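Local coordinates for arginine decarboxylase, A207R protein (Paramecium bursaria Chlorella virus 1, PDB 2NVA) that catalyses the pyridoxal 5'-phosphate-dependent decarboxylation of arginine to agmatine, at residues K129-D137 with L145-I156; S70-I78 with D98-V107. All coordinates share one frame; numbering follows the deposited sequence.

Both contacts belong to the TIM-barrel domain that carries the cofactor, and they illustrate how chemistry follows position in such a fold. Interaction 1 lies at the C-terminal end of strand 129-133, where the chain beyond the strand meets the loop leading to helix 156-165. It is mostly buried, borders the ligand, and relies on backbone bonds, bridging waters and two arginines packed against the loop. Interaction 2 joins two helices on the outside of the barrel and is only partly buried. Aliphatic and aromatic side chains hold it together, with a serine-aspartate clasp at one end. They share no helix or strand and their nearest atoms are about 7 Å apart, yet both also meet the second subunit.

Interaction 1 of 2, residues K129-D137 with L145-I156; sequences KMILRIRCD and LGNKFGANEDEI. With PL2 ((4-{[(4-{[amino(imino)methyl]amino}butyl)amino]methyl}-5-hydroxy-6-methylpyridin-3-yl)methyl dihydrogen phosphate), chain I.
At the pocket of the cofactor-agmatine adduct PL2, R133 meets L145, itself a pocket residue, where the loop after a TIM-barrel strand returns to the chain beyond the strand's C-terminal end. A single bridge of parallel pattern between I134 and A151 fixes this return. A151 N donates to R133 O at 2.9 Å, R135 N donates to A151 O at 2.9 Å, and both bonds are almost straight. With CG anti to the backbone N (chi1 -179°) and the chain extended to NE, R133 brings its guanidinium against F149, whose CB lies over the centre of one face, 3.4 Å from R133 CZ. L145 CB approaches the edge of the same group, while L145 CD1 packs 3.7 Å from PL2 N. A water accepts from R133 NH2 and donates to F149 O, tying the arginine to the loop backbone. R135 grips D137 side-on, with NE and NH2 both directed to OD2; NH2 to OD2 is 2.8 Å and uses the syn lone pair. The G146-N147 peptide lies over one face of the R135 guanidinium, G146 C 3.4 Å from R135 CZ, and a second water links R135 NH1 to N152 OD1. I156 CD1 presses tightly against I134 CG2 at 3.5 Å and also packs on L132 CD2. L145 also packs on C324 of the second subunit, and K148 forms a salt bridge to D328 there. The carboxylate of D137 would balance the charge of R135, and its in-plane grip on two nitrogens fixes the rotation of the guanidinium, which presents a face to the G146-N147 peptide.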
loop_
_atom_site.group_PDB
_atom_site.type_symbol
_atom_site.label_atom_id
_atom_site.label_comp_id
_atom_site.label_asym_id
_atom_site.label_seq_id
_atom_site.Cartn_x
_atom_site.Cartn_y
_atom_site.Cartn_z
ATOM N N LYS A 129 -16.926 20.290 20.286
ATOM C CA LYS A 129 -18.282 19.763 20.197
ATOM C C LYS A 129 -18.212 18.345 19.653
ATOM O O LYS A 129 -17.651 18.122 18.582
ATOM C CB LYS A 129 -19.159 20.655 19.326
ATOM C CG LYS A 129 -19.177 22.113 19.815
ATOM C CD LYS A 129 -20.229 22.940 19.077
ATOM C CE LYS A 129 -20.034 24.446 19.328
ATOM N NZ LYS A 129 -20.129 24.790 20.788
ATOM N N MET A 130 -18.801 17.404 20.387
ATOM C CA MET A 130 -18.612 15.983 20.105
ATOM C C MET A 130 -19.797 15.314 19.438
ATOM O O MET A 130 -20.946 15.604 19.760
ATOM C CB MET A 130 -18.224 15.222 21.377
ATOM C CG MET A 130 -16.925 15.716 22.030
ATOM S SD MET A 130 -15.494 15.806 20.909
ATOM C CE MET A 130 -15.210 14.062 20.585
ATOM N N ILE A 131 -19.489 14.410 18.507
ATOM C CA ILE A 131 -20.496 13.627 17.810
ATOM C C ILE A 131 -20.248 12.159 18.129
ATOM O O ILE A 131 -19.173 11.638 17.862
ATOM C CB ILE A 131 -20.465 13.873 16.267
ATOM C CG1 ILE A 131 -20.861 15.317 15.945
ATOM C CG2 ILE A 131 -21.388 12.909 15.543
ATOM C CD1 ILE A 131 -20.612 15.722 14.480
ATOM N N LEU A 132 -21.244 11.505 18.716
ATOM C CA LEU A 132 -21.085 10.099 19.049
ATOM C C LEU A 132 -21.284 9.251 17.796
ATOM O O LEU A 132 -22.349 9.283 17.190
ATOM C CB LEU A 132 -22.053 9.674 20.163
ATOM C CG LEU A 132 -22.123 8.167 20.461
ATOM C CD1 LEU A 132 -20.807 7.613 21.006
ATOM C CD2 LEU A 132 -23.286 7.850 21.403
ATOM N N ARG A 133 -20.257 8.494 17.434
ATOM C CA ARG A 133 -20.366 7.563 16.320
ATOM C C ARG A 133 -20.885 6.217 16.819
ATOM O O ARG A 133 -20.296 5.612 17.719
ATOM C CB ARG A 133 -19.025 7.375 15.610
ATOM C CG ARG A 133 -19.121 6.421 14.429
ATOM C CD ARG A 133 -17.854 6.438 13.599
ATOM N NE ARG A 133 -17.835 5.353 12.624
ATOM C CZ ARG A 133 -16.834 5.148 11.772
ATOM N NH1 ARG A 133 -15.772 5.946 11.793
ATOM N NH2 ARG A 133 -16.884 4.142 10.903
ATOM N N ILE A 134 -21.998 5.776 16.240
ATOM C CA ILE A 134 -22.574 4.475 16.568
ATOM C C ILE A 134 -22.317 3.475 15.449
ATOM O O ILE A 134 -22.242 3.852 14.272
ATOM C CB ILE A 134 -24.091 4.574 16.887
ATOM C CG1 ILE A 134 -24.888 5.048 15.661
ATOM C CG2 ILE A 134 -24.294 5.538 18.065
ATOM C CD1 ILE A 134 -26.430 4.952 15.830
ATOM N N ARG A 135 -22.188 2.202 15.817
ATOM C CA ARG A 135 -21.974 1.168 14.815
ATOM C C ARG A 135 -23.303 0.747 14.190
ATOM O O ARG A 135 -24.236 0.350 14.902
ATOM C CB ARG A 135 -21.298 -0.053 15.430
ATOM C CG ARG A 135 -21.048 -1.145 14.412
ATOM C CD ARG A 135 -20.487 -2.381 15.054
ATOM N NE ARG A 135 -20.226 -3.387 14.023
ATOM C CZ ARG A 135 -19.547 -4.514 14.217
ATOM N NH1 ARG A 135 -19.025 -4.792 15.411
ATOM N NH2 ARG A 135 -19.366 -5.352 13.205
ATOM N N CYS A 136 -23.380 0.836 12.864
ATOM C CA CYS A 136 -24.551 0.393 12.105
ATOM C C CYS A 136 -24.076 -0.090 10.739
ATOM O O CYS A 136 -23.877 0.726 9.826
ATOM C CB CYS A 136 -25.548 1.545 11.893
ATOM S SG CYS A 136 -26.325 2.263 13.352
ATOM N N ASP A 137 -23.888 -1.392 10.576
ATOM C CA ASP A 137 -23.215 -1.891 9.378
ATOM C C ASP A 137 -24.150 -2.150 8.195
ATOM O O ASP A 137 -25.300 -2.552 8.366
ATOM C CB ASP A 137 -22.461 -3.192 9.661
ATOM C CG ASP A 137 -21.412 -3.054 10.752
ATOM O OD1 ASP A 137 -21.140 -1.928 11.228
ATOM O OD2 ASP A 137 -20.836 -4.106 11.117
ATOM N N LEU A 145 -16.349 -1.514 8.189
ATOM C CA LEU A 145 -15.724 -0.562 9.145
ATOM C C LEU A 145 -16.167 -0.786 10.588
ATOM O O LEU A 145 -15.584 -0.229 11.553
ATOM C CB LEU A 145 -16.073 0.880 8.748
ATOM C CG LEU A 145 -15.830 1.387 7.330
ATOM C CD1 LEU A 145 -16.445 2.777 7.161
ATOM C CD2 LEU A 145 -14.339 1.388 6.946
ATOM N N GLY A 146 -17.212 -1.609 10.716
ATOM C CA GLY A 146 -17.912 -1.842 11.979
ATOM C C GLY A 146 -17.115 -2.412 13.144
ATOM O O GLY A 146 -17.254 -1.938 14.284
ATOM N N ASN A 147 -16.315 -3.445 12.901
ATOM C CA ASN A 147 -15.507 -4.001 13.988
ATOM C C ASN A 147 -14.647 -2.952 14.695
ATOM O O ASN A 147 -14.558 -2.926 15.928
ATOM C CB ASN A 147 -14.609 -5.084 13.468
ATOM C CG ASN A 147 -15.082 -6.461 13.862
ATOM O OD1 ASN A 147 -15.705 -6.657 14.926
ATOM N ND2 ASN A 147 -14.749 -7.447 13.044
ATOM N N LYS A 148 -14.065 -2.056 13.909
ATOM C CA LYS A 148 -13.044 -1.150 14.395
ATOM C C LYS A 148 -13.597 0.148 14.982
ATOM O O LYS A 148 -13.014 0.705 15.917
ATOM C CB LYS A 148 -12.087 -0.851 13.245
ATOM C CG LYS A 148 -10.903 0.047 13.559
ATOM C CD LYS A 148 -9.907 -0.012 12.378
ATOM C CE LYS A 148 -8.743 0.934 12.603
ATOM N NZ LYS A 148 -7.841 1.029 11.434
ATOM N N PHE A 149 -14.713 0.626 14.432
ATOM C CA PHE A 149 -15.252 1.932 14.814
ATOM C C PHE A 149 -16.726 1.885 15.177
ATOM O O PHE A 149 -17.479 1.095 14.603
ATOM C CB PHE A 149 -15.059 2.934 13.669
ATOM C CG PHE A 149 -13.613 3.238 13.368
ATOM C CD1 PHE A 149 -12.831 3.926 14.294
ATOM C CD2 PHE A 149 -13.038 2.827 12.174
ATOM C CE1 PHE A 149 -11.502 4.218 14.030
ATOM C CE2 PHE A 149 -11.712 3.118 11.903
ATOM C CZ PHE A 149 -10.945 3.816 12.832
ATOM N N GLY A 150 -17.134 2.759 16.096
ATOM C CA GLY A 150 -18.539 2.928 16.427
ATOM C C GLY A 150 -18.915 2.234 17.719
ATOM O O GLY A 150 -18.495 1.104 17.976
ATOM N N ALA A 151 -19.727 2.918 18.518
ATOM C CA ALA A 151 -20.200 2.378 19.790
ATOM C C ALA A 151 -21.322 1.367 19.562
ATOM O O ALA A 151 -22.181 1.551 18.693
ATOM C CB ALA A 151 -20.691 3.501 20.680
ATOM N N ASN A 152 -21.312 0.310 20.367
ATOM C CA ASN A 152 -22.371 -0.682 20.350
ATOM C C ASN A 152 -23.603 -0.134 21.050
ATOM O O ASN A 152 -23.487 0.769 21.893
ATOM C CB ASN A 152 -21.900 -1.959 21.047
ATOM C CG ASN A 152 -20.752 -2.611 20.328
ATOM O OD1 ASN A 152 -20.765 -2.721 19.103
ATOM N ND2 ASN A 152 -19.759 -3.068 21.082
ATOM N N GLU A 153 -24.777 -0.678 20.719
ATOM C CA GLU A 153 -26.024 -0.141 21.277
ATOM C C GLU A 153 -25.980 -0.109 22.811
ATOM O O GLU A 153 -26.483 0.835 23.443
ATOM C CB GLU A 153 -27.258 -0.908 20.789
ATOM C CG GLU A 153 -28.564 -0.132 21.040
ATOM C CD GLU A 153 -29.812 -0.986 20.931
ATOM O OE1 GLU A 153 -30.004 -1.665 19.897
ATOM O OE2 GLU A 153 -30.614 -0.988 21.891
ATOM N N ASP A 154 -25.353 -1.121 23.409
ATOM C CA ASP A 154 -25.367 -1.247 24.856
ATOM C C ASP A 154 -24.461 -0.262 25.617
ATOM O O ASP A 154 -24.532 -0.177 26.836
ATOM C CB ASP A 154 -25.098 -2.691 25.278
ATOM C CG ASP A 154 -23.699 -3.177 24.923
ATOM O OD1 ASP A 154 -23.487 -4.401 25.003
ATOM O OD2 ASP A 154 -22.791 -2.384 24.582
ATOM N N GLU A 155 -23.614 0.476 24.911
ATOM C CA GLU A 155 -22.779 1.452 25.599
ATOM C C GLU A 155 -23.140 2.902 25.282
ATOM O O GLU A 155 -22.487 3.815 25.786
ATOM C CB GLU A 155 -21.305 1.198 25.327
ATOM C CG GLU A 155 -21.016 1.017 23.886
ATOM C CD GLU A 155 -19.557 0.719 23.566
ATOM O OE1 GLU A 155 -18.692 0.711 24.485
ATOM O OE2 GLU A 155 -19.278 0.506 22.372
ATOM N N ILE A 156 -24.158 3.104 24.447
ATOM C CA ILE A 156 -24.575 4.455 24.052
ATOM C C ILE A 156 -24.869 5.336 25.274
ATOM O O ILE A 156 -24.283 6.418 25.417
ATOM C CB ILE A 156 -25.814 4.449 23.070
ATOM C CG1 ILE A 156 -25.497 3.754 21.721
ATOM C CG2 ILE A 156 -26.320 5.875 22.799
ATOM C CD1 ILE A 156 -24.096 4.097 21.228
HETATM N N1 PL2 I . -16.173 9.311 6.644
HETATM C C2 PL2 I . -15.421 8.485 7.390
HETATM C C2A PL2 I . -15.286 8.721 8.907
HETATM C C3 PL2 I . -14.773 7.415 6.759
HETATM O O3 PL2 I . -14.032 6.584 7.539
HETATM C C4 PL2 I . -14.897 7.187 5.373
HETATM C C4A PL2 I . -14.183 6.018 4.632
HETATM C C5 PL2 I . -15.707 8.096 4.663
HETATM C C6 PL2 I . -16.323 9.141 5.324
HETATM P P PL2 I . -16.783 6.875 1.106
HETATM N N PL2 I . -13.930 4.855 5.513
HETATM C CA PL2 I . -12.659 4.197 5.179
HETATM C CG PL2 I . -11.343 2.975 3.394
HETATM O OP2 PL2 I . -17.180 5.382 0.673
HETATM O OP3 PL2 I . -15.489 7.281 0.206
HETATM O OP1 PL2 I . -17.921 7.825 0.928
HETATM O OP4 PL2 I . -16.299 6.710 2.632
HETATM C C5M PL2 I . -15.916 7.938 3.143
HETATM C CB PL2 I . -12.626 3.751 3.702
HETATM C CD PL2 I . -11.322 2.496 1.923
HETATM N NE PL2 I . -10.005 1.852 1.716
HETATM C CZ PL2 I . -9.452 1.548 0.532
HETATM N NH2 PL2 I . -8.226 0.972 0.509
HETATM N NH1 PL2 I . -10.098 1.802 -0.609
HETATM O O HOH W 1 -18.545 1.815 12.000
HETATM O O HOH W 2 -18.492 -3.254 17.678
HETATM O O HOH W 3 -24.794 0.899 17.636
#

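Interaction 2 of 2, residues S70-I78 with D98-V107; sequences SSSEIKKVI and DLIFAKDQGV
S71 turns its OG between its own backbone N and carbonyl carbon (chi1 60°), which brings the hydroxyl to the carboxylate of D98, while F101 CG lies anti to the backbone N (chi1 177°), which places the ring against helix 71-78. These groups join two successive outer helices of the TIM barrel, linked in sequence through strand 87-89. The helical segments run nearly parallel, at 24°, with axes 10.3 Å apart at closest approach.

At the N-terminal end D98 takes two bonds from one residue: S71 OG donates to OD1 at 2.7 Å and S71 N donates to OD2 at 3.1 Å, both from above the carboxylate plane. The aspartate thus accepts a backbone N-H from the first turn of helix 71-78, where its negative charge would also suit the helix dipole. The preceding S70 is the N-cap; its OG accepts weakly from E73 N and also bonds N362 O of the second subunit.

Further along, K75 lays its extended chain across F101. K75 CE stands over the ring face, 4.1 Å from the centroid, in a CH-pi contact, and K75 CG comes within 3.4 Å of F101 CZ. The ammonium is too distant to add more than a weak cation-pi attraction. I74 slides past the ring, its CG2 3.6 Å from F101 CE2, and meets V107 tip to tip, CG2 to CG2, at 3.8 Å. I74 and A102 also touch F89 of strand 87-89. The side chains of I78 and Q105 cross at a slant, I78 CD1 3.6 Å from Q105 OE1. After Q105 the chain leaves the helix at G106, and A102 O accepts from both G106 N and V107 N, which reach it from opposite faces of the carbonyl plane.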
loop_
_atom_site.group_PDB
_atom_site.type_symbol
_atom_site.label_atom_id
_atom_site.label_comp_id
_atom_site.label_asym_id
_atom_site.label_seq_id
_atom_site.Cartn_x
_atom_site.Cartn_y
_atom_site.Cartn_z
ATOM N N SER A 70 -6.928 13.537 10.184
ATOM C CA SER A 70 -5.655 13.735 10.872
ATOM C C SER A 70 -5.263 15.210 10.839
ATOM O O SER A 70 -5.877 16.002 10.106
ATOM C CB SER A 70 -4.566 12.895 10.189
ATOM O OG SER A 70 -4.419 13.270 8.825
ATOM N N SER A 71 -4.229 15.571 11.595
ATOM C CA SER A 71 -3.700 16.939 11.549
ATOM C C SER A 71 -3.146 17.297 10.170
ATOM O O SER A 71 -3.270 18.431 9.728
ATOM C CB SER A 71 -2.621 17.147 12.615
ATOM O OG SER A 71 -1.537 16.250 12.420
ATOM N N SER A 72 -2.540 16.326 9.488
ATOM C CA SER A 72 -2.030 16.553 8.127
ATOM C C SER A 72 -3.136 16.968 7.148
ATOM O O SER A 72 -2.939 17.860 6.330
ATOM C CB SER A 72 -1.301 15.318 7.603
ATOM O OG SER A 72 -0.874 15.532 6.259
ATOM N N GLU A 73 -4.300 16.323 7.245
ATOM C CA GLU A 73 -5.434 16.671 6.383
ATOM C C GLU A 73 -6.039 18.023 6.758
ATOM O O GLU A 73 -6.446 18.788 5.886
ATOM C CB GLU A 73 -6.499 15.571 6.419
ATOM C CG GLU A 73 -6.005 14.285 5.776
ATOM C CD GLU A 73 -7.099 13.244 5.556
ATOM O OE1 GLU A 73 -6.838 12.294 4.787
ATOM O OE2 GLU A 73 -8.206 13.374 6.136
ATOM N N ILE A 74 -6.096 18.306 8.056
ATOM C CA ILE A 74 -6.532 19.623 8.523
ATOM C C ILE A 74 -5.640 20.710 7.892
ATOM O O ILE A 74 -6.137 21.684 7.313
ATOM C CB ILE A 74 -6.523 19.713 10.074
ATOM C CG1 ILE A 74 -7.639 18.839 10.657
ATOM C CG2 ILE A 74 -6.711 21.162 10.538
ATOM C CD1 ILE A 74 -7.478 18.542 12.167
ATOM N N LYS A 75 -4.322 20.528 8.000
ATOM C CA LYS A 75 -3.355 21.473 7.406
ATOM C C LYS A 75 -3.587 21.682 5.905
ATOM O O LYS A 75 -3.529 22.820 5.422
ATOM C CB LYS A 75 -1.922 20.972 7.632
ATOM C CG LYS A 75 -1.477 21.031 9.081
ATOM C CD LYS A 75 -0.081 20.408 9.273
ATOM C CE LYS A 75 0.187 20.212 10.782
ATOM N NZ LYS A 75 1.646 19.942 11.039
ATOM N N LYS A 76 -3.827 20.586 5.179
ATOM C CA LYS A 76 -4.084 20.627 3.722
ATOM C C LYS A 76 -5.273 21.527 3.409
ATOM O O LYS A 76 -5.199 22.351 2.510
ATOM C CB LYS A 76 -4.353 19.225 3.137
ATOM C CG LYS A 76 -3.119 18.347 3.048
ATOM C CD LYS A 76 -3.404 17.035 2.302
ATOM C CE LYS A 76 -2.090 16.270 1.985
ATOM N NZ LYS A 76 -1.415 15.712 3.230
ATOM N N VAL A 77 -6.357 21.348 4.164
ATOM C CA VAL A 77 -7.600 22.096 3.959
ATOM C C VAL A 77 -7.425 23.581 4.316
ATOM O O VAL A 77 -7.885 24.474 3.572
ATOM C CB VAL A 77 -8.775 21.431 4.733
ATOM C CG1 VAL A 77 -10.036 22.302 4.719
ATOM C CG2 VAL A 77 -9.063 20.042 4.133
ATOM N N ILE A 78 -6.756 23.838 5.441
ATOM C CA ILE A 78 -6.456 25.214 5.864
ATOM C C ILE A 78 -5.592 25.947 4.828
ATOM O O ILE A 78 -5.845 27.106 4.491
ATOM C CB ILE A 78 -5.818 25.252 7.285
ATOM C CG1 ILE A 78 -6.866 24.829 8.326
ATOM C CG2 ILE A 78 -5.242 26.655 7.602
ATOM C CD1 ILE A 78 -6.321 24.690 9.761
ATOM N N ASP A 98 -2.631 15.934 17.897
ATOM C CA ASP A 98 -3.567 16.349 16.850
ATOM C C ASP A 98 -4.753 17.112 17.442
ATOM O O ASP A 98 -5.284 18.035 16.813
ATOM C CB ASP A 98 -4.055 15.143 16.010
ATOM C CG ASP A 98 -3.049 14.722 14.940
ATOM O OD1 ASP A 98 -1.912 15.257 14.944
ATOM O OD2 ASP A 98 -3.395 13.865 14.082
ATOM N N LEU A 99 -5.160 16.724 18.653
ATOM C CA LEU A 99 -6.250 17.409 19.352
ATOM C C LEU A 99 -5.855 18.820 19.758
ATOM O O LEU A 99 -6.636 19.755 19.606
ATOM C CB LEU A 99 -6.702 16.607 20.581
ATOM C CG LEU A 99 -7.648 15.447 20.229
ATOM C CD1 LEU A 99 -7.931 14.585 21.459
ATOM C CD2 LEU A 99 -8.962 15.933 19.595
ATOM N N ILE A 100 -4.638 18.961 20.277
ATOM C CA ILE A 100 -4.092 20.275 20.655
ATOM C C ILE A 100 -4.007 21.172 19.423
ATOM O O ILE A 100 -4.383 22.346 19.487
ATOM C CB ILE A 100 -2.717 20.148 21.337
ATOM C CG1 ILE A 100 -2.860 19.369 22.653
ATOM C CG2 ILE A 100 -2.096 21.534 21.595
ATOM C CD1 ILE A 100 -1.541 18.839 23.203
ATOM N N PHE A 101 -3.525 20.610 18.315
ATOM C CA PHE A 101 -3.464 21.318 17.038
ATOM C C PHE A 101 -4.861 21.744 16.551
ATOM O O PHE A 101 -5.057 22.905 16.163
ATOM C CB PHE A 101 -2.760 20.452 15.982
ATOM C CG PHE A 101 -2.709 21.085 14.613
ATOM C CD1 PHE A 101 -1.791 22.102 14.333
ATOM C CD2 PHE A 101 -3.575 20.665 13.604
ATOM C CE1 PHE A 101 -1.744 22.700 13.066
ATOM C CE2 PHE A 101 -3.541 21.248 12.341
ATOM C CZ PHE A 101 -2.618 22.267 12.069
ATOM N N ALA A 102 -5.822 20.814 16.574
ATOM C CA ALA A 102 -7.202 21.125 16.194
ATOM C C ALA A 102 -7.783 22.263 17.035
ATOM O O ALA A 102 -8.408 23.183 16.500
ATOM C CB ALA A 102 -8.081 19.882 16.315
ATOM N N LYS A 103 -7.583 22.187 18.350
ATOM C CA LYS A 103 -8.088 23.218 19.262
ATOM C C LYS A 103 -7.492 24.568 18.891
ATOM O O LYS A 103 -8.196 25.575 18.823
ATOM C CB LYS A 103 -7.760 22.858 20.728
ATOM C CG LYS A 103 -8.322 23.843 21.759
ATOM C CD LYS A 103 -7.487 23.855 23.026
ATOM C CE LYS A 103 -5.989 24.073 22.684
ATOM N NZ LYS A 103 -5.255 24.768 23.803
ATOM N N ASP A 104 -6.184 24.572 18.648
ATOM C CA ASP A 104 -5.487 25.803 18.326
ATOM C C ASP A 104 -5.978 26.423 17.027
ATOM O O ASP A 104 -6.204 27.633 16.953
ATOM C CB ASP A 104 -3.989 25.556 18.276
ATOM C CG ASP A 104 -3.378 25.416 19.667
ATOM O OD1 ASP A 104 -3.925 25.999 20.631
ATOM O OD2 ASP A 104 -2.329 24.734 19.799
ATOM N N GLN A 105 -6.153 25.597 16.004
ATOM C CA GLN A 105 -6.544 26.116 14.692
ATOM C C GLN A 105 -8.015 26.488 14.607
ATOM O O GLN A 105 -8.395 27.325 13.793
ATOM C CB GLN A 105 -6.187 25.113 13.592
ATOM C CG GLN A 105 -4.694 24.809 13.503
ATOM C CD GLN A 105 -3.897 26.006 13.035
ATOM O OE1 GLN A 105 -4.196 26.600 11.992
ATOM N NE2 GLN A 105 -2.894 26.392 13.812
ATOM N N GLY A 106 -8.855 25.866 15.429
ATOM C CA GLY A 106 -10.292 26.139 15.346
ATOM C C GLY A 106 -11.126 24.990 14.806
ATOM O O GLY A 106 -12.297 25.172 14.462
ATOM N N VAL A 107 -10.537 23.803 14.727
ATOM C CA VAL A 107 -11.310 22.602 14.414
ATOM C C VAL A 107 -11.890 22.077 15.715
ATOM O O VAL A 107 -11.170 21.483 16.520
ATOM C CB VAL A 107 -10.443 21.513 13.694
ATOM C CG1 VAL A 107 -11.276 20.253 13.409
ATOM C CG2 VAL A 107 -9.875 22.089 12.417
#